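Local coordinates for protein protoporphyrinogen oxidase (Exiguobacterium sibiricum, PDB 3LOV) that probably oxidises coproporphyrinogen III to coproporphyrin III with FAD and molecular oxygen, in the coproporphyrin-dependent route to heme b, at residues Q320-V332 and I340-H352. Residues are numbered along the deposited sequence; the frame is centred on the assembly and turned at random.
Sequences QQSLPIEGTGFVV and ITACTAIDQKWNH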
loop_
_atom_site.group_PDB
_atom_site.type_symbol
_atom_site.label_atom_id
_atom_site.label_comp_id
_atom_site.label_asym_id
_atom_site.label_seq_id
_atom_site.Cartn_x
_atom_site.Cartn_y
_atom_site.Cartn_z
ATOM N N GLN A 320 6.003 -10.296 -27.328
ATOM C CA GLN A 320 7.424 -10.145 -27.637
ATOM C C GLN A 320 8.109 -11.478 -27.715
ATOM O O GLN A 320 7.880 -12.325 -26.846
ATOM C CB GLN A 320 8.119 -9.321 -26.556
ATOM C CG GLN A 320 7.825 -7.845 -26.652
ATOM C CD GLN A 320 8.592 -7.175 -27.765
ATOM O OE1 GLN A 320 9.801 -7.360 -27.895
ATOM N NE2 GLN A 320 7.897 -6.382 -28.572
ATOM N N GLN A 321 8.967 -11.633 -28.735
ATOM C CA GLN A 321 9.810 -12.835 -28.916
ATOM C C GLN A 321 10.985 -12.899 -27.919
ATOM O O GLN A 321 11.346 -13.980 -27.470
ATOM C CB GLN A 321 10.321 -12.938 -30.363
ATOM N N SER A 322 11.581 -11.755 -27.580
ATOM C CA SER A 322 12.562 -11.666 -26.488
ATOM C C SER A 322 11.956 -10.853 -25.326
ATOM O O SER A 322 11.869 -9.620 -25.417
ATOM N N LEU A 323 11.531 -11.548 -24.257
ATOM C CA LEU A 323 10.953 -10.904 -23.070
ATOM C C LEU A 323 11.854 -9.757 -22.590
ATOM O O LEU A 323 13.043 -9.978 -22.332
ATOM C CB LEU A 323 10.765 -11.906 -21.919
ATOM C CG LEU A 323 9.738 -13.039 -22.060
ATOM C CD1 LEU A 323 9.881 -14.060 -20.912
ATOM C CD2 LEU A 323 8.309 -12.481 -22.157
ATOM N N PRO A 324 11.299 -8.528 -22.480
ATOM C CA PRO A 324 12.074 -7.360 -21.995
ATOM C C PRO A 324 12.644 -7.501 -20.570
ATOM O O PRO A 324 13.700 -6.934 -20.269
ATOM C CB PRO A 324 11.068 -6.200 -22.065
ATOM C CG PRO A 324 9.978 -6.654 -23.000
ATOM C CD PRO A 324 9.948 -8.153 -22.950
ATOM N N ILE A 325 11.948 -8.234 -19.707
ATOM C CA ILE A 325 12.487 -8.634 -18.418
ATOM C C ILE A 325 12.270 -10.167 -18.292
ATOM O O ILE A 325 11.167 -10.659 -18.564
ATOM C CB ILE A 325 11.806 -7.867 -17.230
ATOM C CG1 ILE A 325 11.399 -6.431 -17.619
ATOM C CG2 ILE A 325 12.742 -7.836 -16.034
ATOM C CD1 ILE A 325 10.437 -5.762 -16.627
ATOM N N GLU A 326 13.307 -10.917 -17.895
ATOM C CA GLU A 326 13.223 -12.401 -17.820
ATOM C C GLU A 326 12.719 -12.884 -16.444
ATOM O O GLU A 326 13.411 -13.635 -15.732
ATOM C CB GLU A 326 14.587 -13.067 -18.156
ATOM C CG GLU A 326 15.097 -12.878 -19.607
ATOM C CD GLU A 326 14.143 -13.412 -20.687
ATOM O OE1 GLU A 326 13.444 -14.437 -20.458
ATOM O OE2 GLU A 326 14.111 -12.796 -21.780
ATOM N N GLY A 327 11.502 -12.464 -16.092
ATOM C CA GLY A 327 10.913 -12.760 -14.782
ATOM C C GLY A 327 9.699 -11.877 -14.516
ATOM O O GLY A 327 9.161 -11.274 -15.454
ATOM N N THR A 328 9.265 -11.766 -13.256
ATOM C CA THR A 328 8.035 -11.004 -12.965
ATOM C C THR A 328 8.286 -9.500 -12.873
ATOM O O THR A 328 7.378 -8.735 -13.183
ATOM C CB THR A 328 7.338 -11.472 -11.710
ATOM O OG1 THR A 328 8.309 -11.593 -10.658
ATOM C CG2 THR A 328 6.622 -12.830 -11.977
ATOM N N GLY A 329 9.481 -9.089 -12.416
ATOM C CA GLY A 329 9.879 -7.687 -12.460
ATOM C C GLY A 329 11.105 -7.352 -11.637
ATOM O O GLY A 329 11.852 -8.236 -11.219
ATOM N N PHE A 330 11.324 -6.059 -11.418
ATOM C CA PHE A 330 12.489 -5.593 -10.664
ATOM C C PHE A 330 12.185 -4.356 -9.814
ATOM O O PHE A 330 11.286 -3.581 -10.160
ATOM C CB PHE A 330 13.690 -5.332 -11.605
ATOM C CG PHE A 330 13.462 -4.245 -12.640
ATOM C CD1 PHE A 330 13.705 -2.907 -12.335
ATOM C CD2 PHE A 330 13.055 -4.563 -13.941
ATOM C CE1 PHE A 330 13.490 -1.914 -13.270
ATOM C CE2 PHE A 330 12.852 -3.564 -14.894
ATOM C CZ PHE A 330 13.083 -2.239 -14.557
ATOM N N VAL A 331 12.932 -4.203 -8.714
ATOM C CA VAL A 331 12.959 -2.980 -7.893
ATOM C C VAL A 331 14.295 -2.236 -8.137
ATOM O O VAL A 331 15.308 -2.868 -8.469
ATOM C CB VAL A 331 12.773 -3.324 -6.405
ATOM C CG1 VAL A 331 11.368 -3.859 -6.146
ATOM C CG2 VAL A 331 13.811 -4.363 -5.954
ATOM N N VAL A 332 14.290 -0.902 -8.040
ATOM C CA VAL A 332 15.469 -0.095 -8.346
ATOM C C VAL A 332 16.095 0.523 -7.090
ATOM O O VAL A 332 15.419 1.149 -6.254
ATOM C CB VAL A 332 15.137 1.041 -9.342
ATOM C CG1 VAL A 332 16.429 1.838 -9.787
ATOM C CG2 VAL A 332 14.375 0.470 -10.533
ATOM N N ILE A 340 12.437 5.473 -12.780
ATOM C CA ILE A 340 11.557 4.444 -12.244
ATOM C C ILE A 340 12.075 3.774 -10.960
ATOM O O ILE A 340 13.265 3.488 -10.830
ATOM C CB ILE A 340 11.161 3.381 -13.296
ATOM C CG1 ILE A 340 12.327 2.487 -13.729
ATOM C CG2 ILE A 340 10.583 4.045 -14.509
ATOM C CD1 ILE A 340 11.913 1.487 -14.883
ATOM N N THR A 341 11.170 3.525 -10.013
ATOM C CA THR A 341 11.525 2.860 -8.764
ATOM C C THR A 341 11.290 1.349 -8.821
ATOM O O THR A 341 11.836 0.598 -7.999
ATOM C CB THR A 341 10.686 3.411 -7.624
ATOM O OG1 THR A 341 9.350 2.943 -7.782
ATOM C CG2 THR A 341 10.689 5.011 -7.638
ATOM N N ALA A 342 10.460 0.907 -9.766
ATOM C CA ALA A 342 10.150 -0.518 -9.954
ATOM C C ALA A 342 9.455 -0.674 -11.282
ATOM O O ALA A 342 8.966 0.304 -11.836
ATOM C CB ALA A 342 9.250 -1.074 -8.806
ATOM N N CYS A 343 9.462 -1.886 -11.816
ATOM C CA CYS A 343 8.708 -2.232 -13.022
ATOM C C CYS A 343 8.251 -3.677 -12.940
ATOM O O CYS A 343 8.992 -4.532 -12.446
ATOM C CB CYS A 343 9.532 -2.082 -14.277
ATOM S SG CYS A 343 8.573 -2.340 -15.812
ATOM N N THR A 344 7.037 -3.941 -13.417
ATOM C CA THR A 344 6.494 -5.297 -13.397
ATOM C C THR A 344 6.110 -5.717 -14.805
ATOM O O THR A 344 5.590 -4.901 -15.577
ATOM C CB THR A 344 5.233 -5.373 -12.546
ATOM O OG1 THR A 344 5.528 -4.926 -11.224
ATOM C CG2 THR A 344 4.684 -6.793 -12.523
ATOM N N ALA A 345 6.401 -6.982 -15.118
ATOM C CA ALA A 345 5.926 -7.623 -16.323
ATOM C C ALA A 345 4.568 -8.185 -15.961
ATOM O O ALA A 345 4.454 -9.335 -15.545
ATOM C CB ALA A 345 6.889 -8.742 -16.772
ATOM N N ILE A 346 3.557 -7.325 -16.071
ATOM C CA ILE A 346 2.185 -7.634 -15.698
ATOM C C ILE A 346 1.711 -8.967 -16.282
ATOM O O ILE A 346 1.061 -9.773 -15.602
ATOM C CB ILE A 346 1.222 -6.545 -16.246
ATOM C CG1 ILE A 346 1.298 -5.234 -15.451
ATOM C CG2 ILE A 346 -0.217 -7.062 -16.261
ATOM C CD1 ILE A 346 1.590 -5.359 -13.985
ATOM N N ASP A 347 2.009 -9.189 -17.563
ATOM C CA ASP A 347 1.544 -10.424 -18.219
ATOM C C ASP A 347 2.247 -11.678 -17.679
ATOM O O ASP A 347 1.735 -12.773 -17.813
ATOM C CB ASP A 347 1.725 -10.328 -19.735
ATOM C CG ASP A 347 3.181 -10.156 -20.124
ATOM O OD1 ASP A 347 3.731 -9.055 -19.904
ATOM O OD2 ASP A 347 3.768 -11.130 -20.624
ATOM N N GLN A 348 3.427 -11.525 -17.089
ATOM C CA GLN A 348 4.083 -12.629 -16.373
ATOM C C GLN A 348 3.535 -12.848 -14.953
ATOM O O GLN A 348 3.515 -13.967 -14.460
ATOM C CB GLN A 348 5.596 -12.394 -16.256
ATOM C CG GLN A 348 6.331 -12.180 -17.561
ATOM C CD GLN A 348 6.318 -13.407 -18.406
ATOM O OE1 GLN A 348 5.592 -13.462 -19.396
ATOM N NE2 GLN A 348 7.098 -14.422 -18.012
ATOM N N LYS A 349 3.135 -11.780 -14.280
ATOM C CA LYS A 349 2.745 -11.883 -12.864
ATOM C C LYS A 349 1.281 -12.331 -12.785
ATOM O O LYS A 349 0.941 -13.114 -11.921
ATOM C CB LYS A 349 2.959 -10.534 -12.170
ATOM C CG LYS A 349 2.589 -10.473 -10.677
ATOM C CD LYS A 349 2.981 -9.118 -10.076
ATOM C CE LYS A 349 2.541 -8.958 -8.632
ATOM N NZ LYS A 349 2.428 -7.527 -8.274
ATOM N N TRP A 350 0.449 -11.846 -13.700
ATOM C CA TRP A 350 -0.992 -12.158 -13.738
ATOM C C TRP A 350 -1.440 -12.797 -15.064
ATOM O O TRP A 350 -1.476 -12.134 -16.100
ATOM C CB TRP A 350 -1.856 -10.900 -13.480
ATOM C CG TRP A 350 -1.518 -10.258 -12.229
ATOM C CD1 TRP A 350 -0.808 -9.094 -12.071
ATOM C CD2 TRP A 350 -1.824 -10.724 -10.912
ATOM N NE1 TRP A 350 -0.635 -8.823 -10.732
ATOM C CE2 TRP A 350 -1.247 -9.806 -9.999
ATOM C CE3 TRP A 350 -2.514 -11.831 -10.404
ATOM C CZ2 TRP A 350 -1.377 -9.939 -8.631
ATOM C CZ3 TRP A 350 -2.634 -11.953 -9.009
ATOM C CH2 TRP A 350 -2.052 -11.022 -8.153
ATOM N N ASN A 351 -1.821 -14.073 -15.002
ATOM C CA ASN A 351 -2.329 -14.778 -16.169
ATOM C C ASN A 351 -3.513 -14.065 -16.806
ATOM O O ASN A 351 -3.603 -14.020 -18.004
ATOM C CB ASN A 351 -2.687 -16.226 -15.803
ATOM C CG ASN A 351 -1.448 -17.113 -15.620
ATOM O OD1 ASN A 351 -0.339 -16.729 -15.976
ATOM N ND2 ASN A 351 -1.647 -18.319 -15.094
ATOM N N HIS A 352 -4.391 -13.462 -16.015
ATOM C CA HIS A 352 -5.641 -12.870 -16.536
ATOM C C HIS A 352 -5.556 -11.489 -17.195
ATOM O O HIS A 352 -6.481 -11.065 -17.898
ATOM C CB HIS A 352 -6.654 -12.754 -15.386
ATOM C CG HIS A 352 -6.365 -11.628 -14.423
ATOM N ND1 HIS A 352 -5.442 -11.731 -13.410
ATOM C CD2 HIS A 352 -6.910 -10.393 -14.301
ATOM C CE1 HIS A 352 -5.425 -10.609 -12.705
ATOM N NE2 HIS A 352 -6.311 -9.781 -13.226
#
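One face of the F330 ring lies over C343, whose CB sits 4.0 Å from the ring centroid in a CH-pi contact, while its sulfur meets the ring only obliquely. Rim positions near the ring plane are taken by CG2 of I325 and CG2 of V332 from its own segment, and by CD1 of I340, 3.9 Å from F330 CZ. With CG of F330 set between the backbone N and the carbonyl carbon (chi1 62°), the ring leans across to the neighbouring strand. I325 CD1 reaches C343 SG at 4.0 Å, extending the apolar patch, which I391 of helix 377-392 also touches.

In the antiparallel hairpin of strands 329-332 and 340-345, F330 and C343 form a hydrogen-bonded pair, F330 N to C343 O and C343 N to F330 O, both 3.0 Å and nearly straight onto the carbonyls. V332 N, 2.9 Å from T341 O, reaches its acceptor obliquely, from above the carbonyl plane. At the other end A345 N, in the N-cap residue of helix 346-349, bonds T328 O at 2.8 Å; that helix carries K349, whose NZ makes a salt bridge with the FAD-binding D60. Shortened to an alanine, F330 would no longer cover C343 CB or meet I340 CD1, and a gap is likely to open on this side of the sheet. Four backbone bonds thus pair the segments, while F330, C343, I340 and I325 add apolar cohesion on one face.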